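PDB 6IMV: endo-beta-1,2-glucanase from Talaromyces funiculosus, which catalyses the hydrolysis of internal beta-1,2-glucosidic linkages in beta-1,2-glucan, acting as an endo-type glycoside hydrolase. Local coordinates for residues 90-95 with 439-444; 173-178 with 445-450; 199-204 with 228-233; 258-263 with 453-458; 334-339 with 398-403. One frame throughout, in Å; residues are numbered along the deposited sequence.

Contact 1. Residues 90-95 with 439-444; sequences YAHAIA and TVNAIL
The imidazole of His-92 lies flat against Leu-444, which comes over one of its faces. The evidence for a CH-pi contact is direct: Leu-444 CB stands 3.9 Å from the centroid of the His-92 ring and only 18° off its normal. Leu-444 CD1 follows, 3.8 Å from His-92 CD2, and the main chain closes in at the far end, with Leu-444 O 3.4 Å from His-92 CE1. A chi1 of -69° sets CG of His-92 beside its own backbone N and sends the ring onto Leu-444, just beyond the end of helix 433-443.

The side of the ring near Asn-441 is looser. Asn-441 OD1 sits near the ring plane but 4.4 Å from His-92 CD2, and a water makes the polar link. It lies 2.9 Å from His-92 NE2 and donates to both Asn-441 O and Asn-441 OD1, the latter at 2.8 Å. His-92 NE2 also has a weak bond to Gly-446 O, while the amide nitrogen of Asn-441 is spent on Leu-85 O.

C-terminal ends of helices 80-94 and 433-443 pack here, consistent with an (alpha/alpha)6 barrel, with helix 98-104 touching both His-92 and Leu-444 and helix 30-41 on Val-440 and Ile-443.

Contact 2. Residues 173-178 with 445-450; sequences VYAFIQ and GGVSGL
Ala-175 meets Val-447 and Leu-450, a contact of helix 163-182 with the turn and first residues of helix 448-457, consistent with the (alpha/alpha)6 barrel of this enzyme. Segment 445-450 leaves helix 433-443 through a Schellman motif at Gly-445, and Val-447 occupies the N-cap position of the next helix. Ala-175 CB meets Val-447 CB at 3.6 Å. Val-447 CG2 also comes within 3.7 Å of Ala-175 CB.

Leu-450 can be traced outward one atom at a time. Its CB lies 4.1 Å from Ala-175 CB and equally far from Ala-175 O. At CG, beside the backbone N with chi1 -77°, the chain forks: CD1 rests 4.0 Å from Ala-175 O, whereas CD2 reaches 4.2 Å from Gln-178 CG. Ala-179 and Asn-182 also touch Leu-450, and Asn-182 binds the amide nitrogen of Gln-178. The bend of Gln-178 at chi2 (60°) turns that amide away, leaving its methylene CG to meet the opposite backbone, 3.6 Å from Leu-450 O.

Contact 3. Residues 199-204 with 228-233; sequences MDYTKT and LPVYHP. With NAG (2-acetamido-2-deoxy-beta-D-glucopyranose), chain F.
Tyr-201 CG is anti to the backbone N (chi1 177°), which carries the hydroxyl to Val-230, whereas Tyr-231 CG is anti to the carbonyl carbon (chi1 -62°), which brings its OH to Thr-204. The reach is confirmed by two approaches: Tyr-201 OH lies 4.0 Å from Val-230 CG2, and Tyr-231 OH donates a weak bond of 3.4 Å to Thr-204 O. Val-230 and Tyr-231 are the central residues of a type I turn, Pro-229 to His-232, and Val-230 CG1 lies over a face of the Tyr-231 ring.

A sugar of a glycan attached to the protein itself occupies one face of Tyr-201. NAG N2 stands 3.6 Å above the ring plane toward its rim, and NAG C3 is 3.8 Å from Tyr-201 CE1. Leu-128, Asn-131 and Trp-198 also neighbour this sugar. Replacing Tyr-201 by an alanine would probably leave the sugar without its flat support and open a gap beside Val-230 CG2.

Val-230 and Tyr-231 also reach His-208, further along helix 186-210. Between segments 199-204 and 228-233 themselves, one weak hydrogen bond and van der Waals touches imply a light hold, while one face of the Tyr-201 ring carries the sugar by van der Waals contact.

Contact 4. Residues 258-263 with 453-458; sequences LQFFGG and QKMKAE
Phe-260 and Met-455 make the apolar half of this contact between helices 252-261 and 448-457, near the C-terminal ends of two helices in what is consistent with an (alpha/alpha)6 barrel. The methyl does the touching: Met-455 CE lies 3.8 Å from Phe-260 CE2 and 4.0 Å from Phe-260 CZ. A bend at chi3 (85°) turns the methyl of Met-455 onto the ring, and the two side chains run at about a right angle. The other half is polar against aromatic. Glu-458 OE1 is 4.1 Å from Phe-261 CZ, with the ring and carboxylate planes 78° apart.

The next shell surrounds these groups. One face of the Phe-261 ring is covered by Phe-260 CB, 3.8 Å above its centre, and Lys-203 makes a cation-pi contact with the same ring. The Phe-260 ring lies nearly parallel to that of Trp-256. Tyr-174 OH hydrogen-bonds to Glu-458 OE1, so both carboxylate oxygens have partners. With an alanine in place of Glu-458, Lys-454 would probably lose its charged mate and Tyr-174 its carboxylate partner, while a gap would open beside Phe-261 CZ.

Lys-454, itself also bound to Gln-196 OE1 and in a cation-pi contact with Tyr-174, completes the arrangement: its NZ meets Glu-458 OE2 at 2.8 Å on the syn side, 22° out of the carboxylate plane.

Contact 5. Residues 334-339 with 398-403; sequences NSVVTQ and MAWWRN
Ser-335 and Trp-400 mark the closest approach of the two backbones, with CA atoms still 10.1 Å apart, so the indole of Trp-400 spans most of the interval. Segment 334-339 is the last turn of helix 318-337 and its exit: Gln-339 has positive phi (64°), and its N bonds to Val-336 O, one of the two bonds back into the last turn that make a Schellman motif. Here Asn-334 O receives two donors, Thr-338 N at 3.0 Å and Thr-338 OG1 at 2.7 Å, from opposite faces of its plane. Segment 398-403 is regular helix throughout.

The contact joins helices 318-337 and 394-405 in a fold consistent with an (alpha/alpha)6 barrel, with strand 282-287 beside the first. Trp-400 CG lies beside the backbone N (chi1 -80°), which carries the six-membered ring to Ser-335 and Val-336. Ser-335 CB stands 3.6 Å from Trp-400 CH2, approaching obliquely. Val-336 CG2 instead lies at the ring edge, near its plane, 4.1 Å from Trp-400 CZ2, and the side chains cross at about a right angle.

The polar atoms are engaged elsewhere: Ser-335 OG bonds to Gly-342 O, and Trp-400 NE1 to Cys-487 O. Cys-487 forms a disulfide with Cys-333 and touches Val-336.

From the N terminus, contact 1 opens at 90-95 and contact 2 at 173-178. Contact 3, inside both spans, closes a short loop from 199-204 to 228-233, tying helix 186-210 to the loop after strand 220-223. Contact 4 opens at 258-263, and contact 5 then joins helix 318-337 to helix 394-405, nested within contacts 1, 2 and 4. The loops of contacts 1, 2 and 4 close in the order they opened, at 439-444, 445-450 and 453-458, so these three cross one another. Successive helices 433-443 and 448-457 thereby tie helices 80-94, 163-182 and 252-261 together, while contacts 3 and 5 lie on opposite sides of the chain's centre, about 46 Å apart between centres.

Contact 1. Residues 90-95 with 439-444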
# COMPACT_ATOMS: atom_id res chain seq x y z
N TYR A 90 1.09 12.74 1.35
CA TYR A 90 1.52 14.11 1.07
C TYR A 90 0.62 14.77 0.01
O TYR A 90 0.45 15.99 0.05
CB TYR A 90 2.99 14.16 0.64
CG TYR A 90 3.99 13.81 1.71
CD1 TYR A 90 3.69 13.87 3.06
CD2 TYR A 90 5.26 13.41 1.35
CE1 TYR A 90 4.63 13.52 4.02
CE2 TYR A 90 6.22 13.07 2.29
CZ TYR A 90 5.90 13.13 3.63
OH TYR A 90 6.85 12.78 4.55
N ALA A 91 0.05 13.98 -0.91
CA ALA A 91 -0.87 14.51 -1.91
C ALA A 91 -2.11 15.09 -1.21
O ALA A 91 -2.52 16.21 -1.51
CB ALA A 91 -1.23 13.45 -2.92
N HIS A 92 -2.64 14.36 -0.22
CA HIS A 92 -3.80 14.83 0.55
C HIS A 92 -3.40 16.05 1.40
O HIS A 92 -4.16 17.02 1.48
CB HIS A 92 -4.39 13.70 1.40
CG HIS A 92 -5.06 12.65 0.59
ND1 HIS A 92 -6.24 12.88 -0.10
CD2 HIS A 92 -4.74 11.36 0.34
CE1 HIS A 92 -6.61 11.78 -0.73
NE2 HIS A 92 -5.70 10.83 -0.47
N ALA A 93 -2.23 15.97 2.04
CA ALA A 93 -1.75 17.02 2.94
C ALA A 93 -1.60 18.34 2.18
O ALA A 93 -2.08 19.39 2.65
CB ALA A 93 -0.45 16.61 3.59
N ILE A 94 -0.95 18.30 1.01
CA ILE A 94 -0.67 19.54 0.27
C ILE A 94 -1.98 20.13 -0.30
O ILE A 94 -2.03 21.31 -0.54
CB ILE A 94 0.38 19.35 -0.84
CG1 ILE A 94 1.05 20.69 -1.17
CG2 ILE A 94 -0.21 18.69 -2.08
CD1 ILE A 94 2.35 20.57 -1.91
N ALA A 95 -3.00 19.29 -0.51
CA ALA A 95 -4.30 19.73 -1.03
C ALA A 95 -5.14 20.37 0.07
O ALA A 95 -6.18 20.93 -0.21
CB ALA A 95 -5.03 18.57 -1.65
N THR A 439 -3.63 1.80 5.74
CA THR A 439 -4.90 2.06 6.38
C THR A 439 -5.20 3.56 6.37
O THR A 439 -6.30 3.98 6.03
CB THR A 439 -4.94 1.50 7.80
OG1 THR A 439 -4.56 0.12 7.71
CG2 THR A 439 -6.30 1.64 8.44
N VAL A 440 -4.20 4.37 6.72
CA VAL A 440 -4.34 5.82 6.70
C VAL A 440 -4.80 6.26 5.31
O VAL A 440 -5.77 7.01 5.19
CB VAL A 440 -3.05 6.53 7.14
CG1 VAL A 440 -3.12 8.03 6.88
CG2 VAL A 440 -2.74 6.24 8.60
N ASN A 441 -4.13 5.76 4.26
CA ASN A 441 -4.43 6.16 2.88
C ASN A 441 -5.85 5.72 2.50
O ASN A 441 -6.53 6.42 1.76
CB ASN A 441 -3.35 5.68 1.91
CG ASN A 441 -2.22 6.68 1.81
OD1 ASN A 441 -2.45 7.86 1.54
ND2 ASN A 441 -0.99 6.22 2.04
N ALA A 442 -6.32 4.58 3.03
CA ALA A 442 -7.70 4.14 2.81
C ALA A 442 -8.70 5.07 3.52
O ALA A 442 -9.73 5.41 2.96
CB ALA A 442 -7.85 2.70 3.24
N ILE A 443 -8.38 5.49 4.75
CA ILE A 443 -9.21 6.43 5.51
C ILE A 443 -9.36 7.75 4.72
O ILE A 443 -10.43 8.34 4.74
CB ILE A 443 -8.63 6.66 6.92
CG1 ILE A 443 -8.88 5.46 7.83
CG2 ILE A 443 -9.14 7.97 7.53
CD1 ILE A 443 -8.05 5.45 9.10
N LEU A 444 -8.31 8.17 4.01
CA LEU A 444 -8.31 9.44 3.23
C LEU A 444 -8.97 9.26 1.85
O LEU A 444 -9.05 10.21 1.08
CB LEU A 444 -6.86 9.91 3.07
CG LEU A 444 -6.16 10.32 4.36
CD1 LEU A 444 -4.70 10.63 4.11
CD2 LEU A 444 -6.86 11.52 4.99
O HOH W 1 -4.85 8.16 0.12

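Contact 2. Residues 173-178 with 445-450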
# COMPACT_ATOMS: atom_id res chain seq x y z
N VAL A 173 2.84 9.74 -7.38
CA VAL A 173 3.46 11.00 -7.81
C VAL A 173 2.52 11.75 -8.75
O VAL A 173 2.41 12.97 -8.68
CB VAL A 173 4.85 10.75 -8.43
CG1 VAL A 173 5.38 11.98 -9.16
CG2 VAL A 173 5.86 10.30 -7.37
N TYR A 174 1.86 11.01 -9.64
CA TYR A 174 0.84 11.53 -10.57
C TYR A 174 -0.23 12.28 -9.77
O TYR A 174 -0.56 13.44 -10.09
CB TYR A 174 0.30 10.36 -11.39
CG TYR A 174 -0.54 10.68 -12.60
CD1 TYR A 174 0.03 10.79 -13.86
CD2 TYR A 174 -1.92 10.75 -12.52
CE1 TYR A 174 -0.74 11.01 -14.99
CE2 TYR A 174 -2.71 10.97 -13.64
CZ TYR A 174 -2.11 11.11 -14.88
OH TYR A 174 -2.89 11.32 -15.99
N ALA A 175 -0.74 11.65 -8.71
CA ALA A 175 -1.72 12.26 -7.78
C ALA A 175 -1.15 13.52 -7.12
O ALA A 175 -1.83 14.56 -7.06
CB ALA A 175 -2.14 11.27 -6.73
N PHE A 176 0.07 13.41 -6.59
CA PHE A 176 0.69 14.49 -5.84
C PHE A 176 0.80 15.74 -6.72
O PHE A 176 0.55 16.85 -6.26
CB PHE A 176 2.07 14.10 -5.30
CG PHE A 176 2.77 15.25 -4.64
CD1 PHE A 176 2.51 15.57 -3.32
CD2 PHE A 176 3.66 16.05 -5.36
CE1 PHE A 176 3.14 16.65 -2.72
CE2 PHE A 176 4.28 17.13 -4.76
CZ PHE A 176 4.04 17.42 -3.44
N ILE A 177 1.23 15.53 -7.97
CA ILE A 177 1.40 16.60 -8.94
C ILE A 177 0.07 17.33 -9.10
O ILE A 177 0.03 18.56 -9.05
CB ILE A 177 1.94 16.07 -10.28
CG1 ILE A 177 3.42 15.71 -10.17
CG2 ILE A 177 1.67 17.04 -11.42
CD1 ILE A 177 3.88 14.74 -11.23
N GLN A 178 -1.02 16.56 -9.30
CA GLN A 178 -2.34 17.12 -9.46
C GLN A 178 -2.74 17.91 -8.20
O GLN A 178 -3.25 19.02 -8.30
CB GLN A 178 -3.37 16.04 -9.78
CG GLN A 178 -4.73 16.61 -10.14
CD GLN A 178 -4.67 17.50 -11.35
OE1 GLN A 178 -4.21 17.11 -12.42
NE2 GLN A 178 -5.10 18.74 -11.19
N GLY A 445 -9.41 8.03 1.54
CA GLY A 445 -10.19 7.73 0.35
C GLY A 445 -9.32 7.37 -0.85
O GLY A 445 -9.80 7.43 -1.98
N GLY A 446 -8.05 7.01 -0.63
CA GLY A 446 -7.11 6.78 -1.73
C GLY A 446 -6.81 8.08 -2.46
O GLY A 446 -7.23 9.17 -2.00
N VAL A 447 -6.08 7.98 -3.58
CA VAL A 447 -5.76 9.15 -4.42
C VAL A 447 -6.43 9.01 -5.80
O VAL A 447 -6.12 9.78 -6.71
CB VAL A 447 -4.24 9.38 -4.56
CG1 VAL A 447 -3.60 9.72 -3.22
CG2 VAL A 447 -3.54 8.21 -5.22
N SER A 448 -7.38 8.07 -5.93
CA SER A 448 -7.99 7.78 -7.23
C SER A 448 -8.75 8.99 -7.79
O SER A 448 -8.83 9.17 -9.02
CB SER A 448 -8.85 6.56 -7.19
OG SER A 448 -9.94 6.71 -6.31
N GLY A 449 -9.31 9.82 -6.90
CA GLY A 449 -9.97 11.08 -7.29
C GLY A 449 -9.00 12.06 -7.96
O GLY A 449 -9.28 12.59 -9.03
N LEU A 450 -7.86 12.30 -7.31
CA LEU A 450 -6.81 13.14 -7.89
C LEU A 450 -6.31 12.56 -9.22
O LEU A 450 -6.12 13.30 -10.19
CB LEU A 450 -5.67 13.27 -6.88
CG LEU A 450 -5.92 14.23 -5.73
CD1 LEU A 450 -4.96 13.98 -4.58
CD2 LEU A 450 -5.84 15.67 -6.21

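Contact 3. Residues 199-204 with 228-233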
# COMPACT_ATOMS: atom_id res chain seq x y z
N MET A 199 8.81 12.20 -13.22
CA MET A 199 7.81 11.21 -13.59
C MET A 199 7.85 10.97 -15.10
O MET A 199 7.75 9.82 -15.56
CB MET A 199 6.42 11.70 -13.19
CG MET A 199 5.35 10.66 -13.30
SD MET A 199 3.75 11.28 -12.75
CE MET A 199 3.37 12.45 -14.06
N ASP A 200 8.00 12.05 -15.87
CA ASP A 200 7.99 11.98 -17.33
C ASP A 200 9.20 11.20 -17.84
O ASP A 200 9.12 10.51 -18.86
CB ASP A 200 7.93 13.37 -17.98
CG ASP A 200 6.56 14.04 -17.90
OD1 ASP A 200 5.58 13.33 -17.62
OD2 ASP A 200 6.49 15.27 -18.12
N TYR A 201 10.33 11.29 -17.13
CA TYR A 201 11.54 10.60 -17.56
C TYR A 201 11.32 9.08 -17.56
O TYR A 201 11.79 8.37 -18.47
CB TYR A 201 12.74 11.02 -16.72
CG TYR A 201 14.00 10.28 -17.08
CD1 TYR A 201 14.59 10.44 -18.33
CD2 TYR A 201 14.57 9.37 -16.20
CE1 TYR A 201 15.73 9.74 -18.68
CE2 TYR A 201 15.72 8.68 -16.53
CZ TYR A 201 16.30 8.86 -17.78
OH TYR A 201 17.42 8.15 -18.09
N THR A 202 10.59 8.56 -16.56
CA THR A 202 10.32 7.11 -16.47
C THR A 202 9.52 6.62 -17.69
O THR A 202 9.62 5.46 -18.06
CB THR A 202 9.57 6.72 -15.19
OG1 THR A 202 8.23 7.24 -15.24
CG2 THR A 202 10.28 7.17 -13.94
N LYS A 203 8.71 7.50 -18.28
CA LYS A 203 7.89 7.14 -19.45
C LYS A 203 8.80 6.75 -20.62
O LYS A 203 8.49 5.80 -21.38
CB LYS A 203 6.97 8.30 -19.86
CG LYS A 203 6.02 8.80 -18.77
CD LYS A 203 5.14 9.94 -19.25
CE LYS A 203 4.10 10.36 -18.24
NZ LYS A 203 3.60 11.73 -18.52
N THR A 204 9.95 7.44 -20.74
CA THR A 204 10.90 7.24 -21.83
C THR A 204 11.72 5.95 -21.66
O THR A 204 12.22 5.42 -22.65
CB THR A 204 11.83 8.45 -22.00
OG1 THR A 204 12.79 8.47 -20.94
CG2 THR A 204 11.08 9.77 -22.04
N LEU A 228 26.01 2.26 -15.75
CA LEU A 228 25.95 2.65 -17.17
C LEU A 228 24.60 3.31 -17.48
O LEU A 228 23.57 2.80 -17.05
CB LEU A 228 26.13 1.43 -18.07
CG LEU A 228 27.44 0.66 -17.91
CD1 LEU A 228 27.48 -0.53 -18.86
CD2 LEU A 228 28.65 1.56 -18.14
N PRO A 229 24.58 4.44 -18.23
CA PRO A 229 23.34 5.00 -18.76
C PRO A 229 22.45 3.95 -19.44
O PRO A 229 22.96 2.90 -19.88
CB PRO A 229 23.83 6.04 -19.78
CG PRO A 229 25.16 6.51 -19.24
CD PRO A 229 25.75 5.28 -18.55
N VAL A 230 21.15 4.26 -19.54
CA VAL A 230 20.15 3.33 -20.02
C VAL A 230 20.53 2.87 -21.44
O VAL A 230 20.36 1.70 -21.78
CB VAL A 230 18.73 3.93 -20.01
CG1 VAL A 230 17.72 3.00 -20.66
CG2 VAL A 230 18.26 4.29 -18.60
N TYR A 231 21.04 3.81 -22.25
CA TYR A 231 21.34 3.52 -23.67
C TYR A 231 22.86 3.50 -23.91
O TYR A 231 23.30 3.67 -25.05
CB TYR A 231 20.58 4.50 -24.57
CG TYR A 231 19.08 4.39 -24.43
CD1 TYR A 231 18.40 3.31 -24.96
CD2 TYR A 231 18.35 5.33 -23.71
CE1 TYR A 231 17.03 3.17 -24.81
CE2 TYR A 231 16.97 5.20 -23.56
CZ TYR A 231 16.31 4.12 -24.11
OH TYR A 231 14.96 3.98 -23.97
N HIS A 232 23.66 3.25 -22.87
CA HIS A 232 25.07 2.97 -23.09
C HIS A 232 25.17 1.74 -24.00
O HIS A 232 24.36 0.81 -23.87
CB HIS A 232 25.81 2.78 -21.77
CG HIS A 232 27.29 2.69 -21.91
ND1 HIS A 232 27.93 1.52 -22.28
CD2 HIS A 232 28.26 3.61 -21.69
CE1 HIS A 232 29.24 1.73 -22.29
NE2 HIS A 232 29.47 3.00 -21.93
N PRO A 233 26.11 1.71 -24.97
CA PRO A 233 26.19 0.61 -25.93
C PRO A 233 26.31 -0.79 -25.32
O PRO A 233 25.96 -1.76 -25.97
CB PRO A 233 27.45 0.92 -26.76
CG PRO A 233 27.59 2.44 -26.65
CD PRO A 233 27.10 2.77 -25.26
C1 NAG F . 18.55 10.84 -15.06
C2 NAG F . 17.97 12.15 -15.54
C3 NAG F . 18.07 12.22 -17.06
C4 NAG F . 19.50 11.99 -17.52
C5 NAG F . 19.99 10.69 -16.91
C6 NAG F . 21.42 10.33 -17.30
C7 NAG F . 16.05 13.24 -14.50
C8 NAG F . 14.59 13.09 -14.18
N2 NAG F . 16.60 12.22 -15.12
O3 NAG F . 17.59 13.49 -17.48
O4 NAG F . 19.55 11.90 -18.95
O5 NAG F . 19.90 10.82 -15.50
O6 NAG F . 22.29 10.95 -16.34
O7 NAG F . 16.65 14.26 -14.22

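Contact 4. Residues 258-263 with 453-458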
# COMPACT_ATOMS: atom_id res chain seq x y z
N LEU A 258 2.89 1.45 -18.71
CA LEU A 258 3.37 1.06 -20.03
C LEU A 258 2.34 1.41 -21.10
O LEU A 258 2.70 1.98 -22.13
CB LEU A 258 3.68 -0.45 -20.05
CG LEU A 258 5.02 -0.86 -19.45
CD1 LEU A 258 5.11 -2.37 -19.34
CD2 LEU A 258 6.17 -0.31 -20.29
N GLN A 259 1.07 1.07 -20.86
CA GLN A 259 0.04 1.28 -21.87
C GLN A 259 -0.07 2.77 -22.23
O GLN A 259 -0.06 3.12 -23.40
CB GLN A 259 -1.33 0.77 -21.42
CG GLN A 259 -2.46 1.28 -22.31
CD GLN A 259 -3.74 0.51 -22.13
OE1 GLN A 259 -3.78 -0.51 -21.46
NE2 GLN A 259 -4.79 0.99 -22.77
N PHE A 260 -0.23 3.63 -21.22
CA PHE A 260 -0.51 5.02 -21.47
C PHE A 260 0.74 5.79 -21.92
O PHE A 260 0.61 6.69 -22.73
CB PHE A 260 -1.13 5.69 -20.25
CG PHE A 260 -2.51 5.19 -19.93
CD1 PHE A 260 -3.49 5.13 -20.91
CD2 PHE A 260 -2.84 4.80 -18.64
CE1 PHE A 260 -4.77 4.68 -20.60
CE2 PHE A 260 -4.12 4.35 -18.33
CZ PHE A 260 -5.08 4.29 -19.32
N PHE A 261 1.92 5.44 -21.40
CA PHE A 261 3.09 6.32 -21.50
C PHE A 261 4.34 5.65 -22.10
O PHE A 261 5.33 6.34 -22.33
CB PHE A 261 3.44 6.86 -20.11
CG PHE A 261 2.31 7.62 -19.47
CD1 PHE A 261 1.76 8.72 -20.11
CD2 PHE A 261 1.82 7.25 -18.23
CE1 PHE A 261 0.72 9.42 -19.53
CE2 PHE A 261 0.78 7.95 -17.64
CZ PHE A 261 0.23 9.04 -18.29
N GLY A 262 4.31 4.34 -22.34
CA GLY A 262 5.50 3.59 -22.66
C GLY A 262 5.89 3.64 -24.14
O GLY A 262 6.99 3.24 -24.47
N GLY A 263 4.98 4.12 -25.00
CA GLY A 263 5.16 4.14 -26.45
C GLY A 263 4.95 2.76 -27.08
O GLY A 263 5.57 2.44 -28.08
N GLN A 453 -8.81 13.01 -12.04
CA GLN A 453 -8.85 14.40 -12.54
C GLN A 453 -7.79 14.60 -13.63
O GLN A 453 -8.07 15.12 -14.71
CB GLN A 453 -8.64 15.36 -11.37
CG GLN A 453 -8.74 16.82 -11.75
CD GLN A 453 -8.24 17.69 -10.63
OE1 GLN A 453 -8.09 17.24 -9.49
NE2 GLN A 453 -7.98 18.95 -10.95
N LYS A 454 -6.56 14.14 -13.34
CA LYS A 454 -5.42 14.33 -14.22
C LYS A 454 -5.57 13.43 -15.46
O LYS A 454 -5.26 13.84 -16.57
CB LYS A 454 -4.13 14.09 -13.43
CG LYS A 454 -2.83 14.45 -14.12
CD LYS A 454 -1.64 14.41 -13.17
CE LYS A 454 -0.30 14.44 -13.88
NZ LYS A 454 -0.12 15.69 -14.67
N MET A 455 -6.07 12.21 -15.26
CA MET A 455 -6.33 11.28 -16.37
C MET A 455 -7.33 11.91 -17.35
O MET A 455 -7.16 11.81 -18.57
CB MET A 455 -6.87 9.94 -15.87
CG MET A 455 -5.82 9.09 -15.16
SD MET A 455 -6.51 7.48 -14.68
CE MET A 455 -6.27 6.56 -16.19
N LYS A 456 -8.38 12.54 -16.82
CA LYS A 456 -9.39 13.20 -17.64
C LYS A 456 -8.76 14.36 -18.41
O LYS A 456 -8.98 14.51 -19.61
CB LYS A 456 -10.57 13.67 -16.79
CG LYS A 456 -11.52 12.55 -16.39
CD LYS A 456 -12.53 12.95 -15.33
CE LYS A 456 -13.46 11.81 -14.98
NZ LYS A 456 -14.33 12.16 -13.83
N ALA A 457 -7.93 15.16 -17.73
CA ALA A 457 -7.25 16.29 -18.34
C ALA A 457 -6.29 15.82 -19.44
O ALA A 457 -6.08 16.53 -20.42
CB ALA A 457 -6.56 17.12 -17.29
N GLU A 458 -5.72 14.60 -19.31
CA GLU A 458 -4.75 14.08 -20.29
C GLU A 458 -5.43 13.09 -21.25
O GLU A 458 -4.77 12.43 -22.02
CB GLU A 458 -3.56 13.45 -19.55
CG GLU A 458 -2.73 14.51 -18.85
CD GLU A 458 -1.63 14.06 -17.89
OE1 GLU A 458 -1.36 12.83 -17.82
OE2 GLU A 458 -1.08 14.94 -17.21

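Contact 5. Residues 334-339 with 398-403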
# COMPACT_ATOMS: atom_id res chain seq x y z
N ASN A 334 -15.46 -14.40 6.45
CA ASN A 334 -14.52 -15.53 6.54
C ASN A 334 -13.93 -15.60 7.95
O ASN A 334 -13.77 -16.69 8.50
CB ASN A 334 -13.38 -15.45 5.52
CG ASN A 334 -12.27 -16.47 5.75
OD1 ASN A 334 -11.17 -16.12 6.17
ND2 ASN A 334 -12.55 -17.74 5.49
N SER A 335 -13.60 -14.43 8.52
CA SER A 335 -12.97 -14.38 9.82
C SER A 335 -13.96 -14.76 10.93
O SER A 335 -13.57 -15.45 11.89
CB SER A 335 -12.31 -13.06 10.07
OG SER A 335 -11.02 -13.05 9.46
N VAL A 336 -15.23 -14.35 10.79
CA VAL A 336 -16.28 -14.75 11.73
C VAL A 336 -16.46 -16.27 11.68
O VAL A 336 -16.38 -16.94 12.69
CB VAL A 336 -17.61 -14.01 11.46
CG1 VAL A 336 -18.75 -14.57 12.30
CG2 VAL A 336 -17.46 -12.50 11.68
N VAL A 337 -16.67 -16.83 10.48
CA VAL A 337 -17.00 -18.26 10.38
C VAL A 337 -15.78 -19.12 10.79
O VAL A 337 -15.97 -20.21 11.33
CB VAL A 337 -17.55 -18.62 8.98
CG1 VAL A 337 -16.48 -18.63 7.91
CG2 VAL A 337 -18.29 -19.95 9.00
N THR A 338 -14.55 -18.64 10.59
CA THR A 338 -13.36 -19.42 11.00
C THR A 338 -12.86 -18.97 12.39
O THR A 338 -11.84 -19.45 12.85
CB THR A 338 -12.23 -19.38 9.96
OG1 THR A 338 -11.77 -18.04 9.78
CG2 THR A 338 -12.66 -19.95 8.62
N GLN A 339 -13.60 -18.05 13.03
CA GLN A 339 -13.43 -17.64 14.44
C GLN A 339 -12.06 -16.98 14.66
O GLN A 339 -11.37 -17.30 15.62
CB GLN A 339 -13.63 -18.83 15.38
CG GLN A 339 -15.05 -19.37 15.39
CD GLN A 339 -15.15 -20.53 16.34
OE1 GLN A 339 -14.83 -21.66 16.01
NE2 GLN A 339 -15.58 -20.25 17.56
N MET A 398 -13.09 0.02 10.74
CA MET A 398 -12.54 0.49 12.02
C MET A 398 -12.93 -0.43 13.18
O MET A 398 -12.19 -0.52 14.15
CB MET A 398 -12.99 1.92 12.31
CG MET A 398 -12.26 2.95 11.47
SD MET A 398 -10.47 2.89 11.74
CE MET A 398 -9.97 2.01 10.26
N ALA A 399 -14.08 -1.11 13.08
CA ALA A 399 -14.45 -2.11 14.09
C ALA A 399 -13.42 -3.25 14.10
O ALA A 399 -12.96 -3.68 15.17
CB ALA A 399 -15.85 -2.63 13.86
N TRP A 400 -13.05 -3.72 12.90
CA TRP A 400 -12.06 -4.78 12.77
C TRP A 400 -10.69 -4.31 13.24
O TRP A 400 -9.99 -5.02 13.96
CB TRP A 400 -12.03 -5.31 11.34
CG TRP A 400 -13.14 -6.27 11.06
CD1 TRP A 400 -14.33 -5.99 10.45
CD2 TRP A 400 -13.18 -7.66 11.41
NE1 TRP A 400 -15.10 -7.11 10.40
CE2 TRP A 400 -14.43 -8.15 10.98
CE3 TRP A 400 -12.31 -8.53 12.06
CZ2 TRP A 400 -14.80 -9.48 11.15
CZ3 TRP A 400 -12.68 -9.84 12.24
CH2 TRP A 400 -13.91 -10.31 11.79
N TRP A 401 -10.33 -3.08 12.85
CA TRP A 401 -9.11 -2.42 13.28
C TRP A 401 -9.03 -2.38 14.82
O TRP A 401 -8.03 -2.77 15.41
CB TRP A 401 -9.04 -1.01 12.67
CG TRP A 401 -7.71 -0.33 12.82
CD1 TRP A 401 -6.71 -0.28 11.89
CD2 TRP A 401 -7.26 0.45 13.94
NE1 TRP A 401 -5.67 0.49 12.36
CE2 TRP A 401 -5.98 0.94 13.61
CE3 TRP A 401 -7.81 0.78 15.18
CZ2 TRP A 401 -5.24 1.72 14.50
CZ3 TRP A 401 -7.08 1.57 16.05
CH2 TRP A 401 -5.81 2.03 15.71
N ARG A 402 -10.11 -1.89 15.45
CA ARG A 402 -10.21 -1.77 16.90
C ARG A 402 -9.99 -3.14 17.55
O ARG A 402 -9.21 -3.27 18.50
CB ARG A 402 -11.56 -1.18 17.30
CG ARG A 402 -11.81 -1.18 18.80
CD ARG A 402 -13.18 -0.65 19.20
NE ARG A 402 -13.50 -0.97 20.58
CZ ARG A 402 -13.77 -2.19 21.04
NH1 ARG A 402 -13.96 -3.19 20.21
NH2 ARG A 402 -13.83 -2.40 22.35
N ASN A 403 -10.70 -4.15 17.04
CA ASN A 403 -10.67 -5.51 17.59
C ASN A 403 -9.22 -6.01 17.69
O ASN A 403 -8.81 -6.56 18.72
CB ASN A 403 -11.55 -6.48 16.78
CG ASN A 403 -11.95 -7.69 17.59
OD1 ASN A 403 -12.74 -7.58 18.52
ND2 ASN A 403 -11.41 -8.85 17.26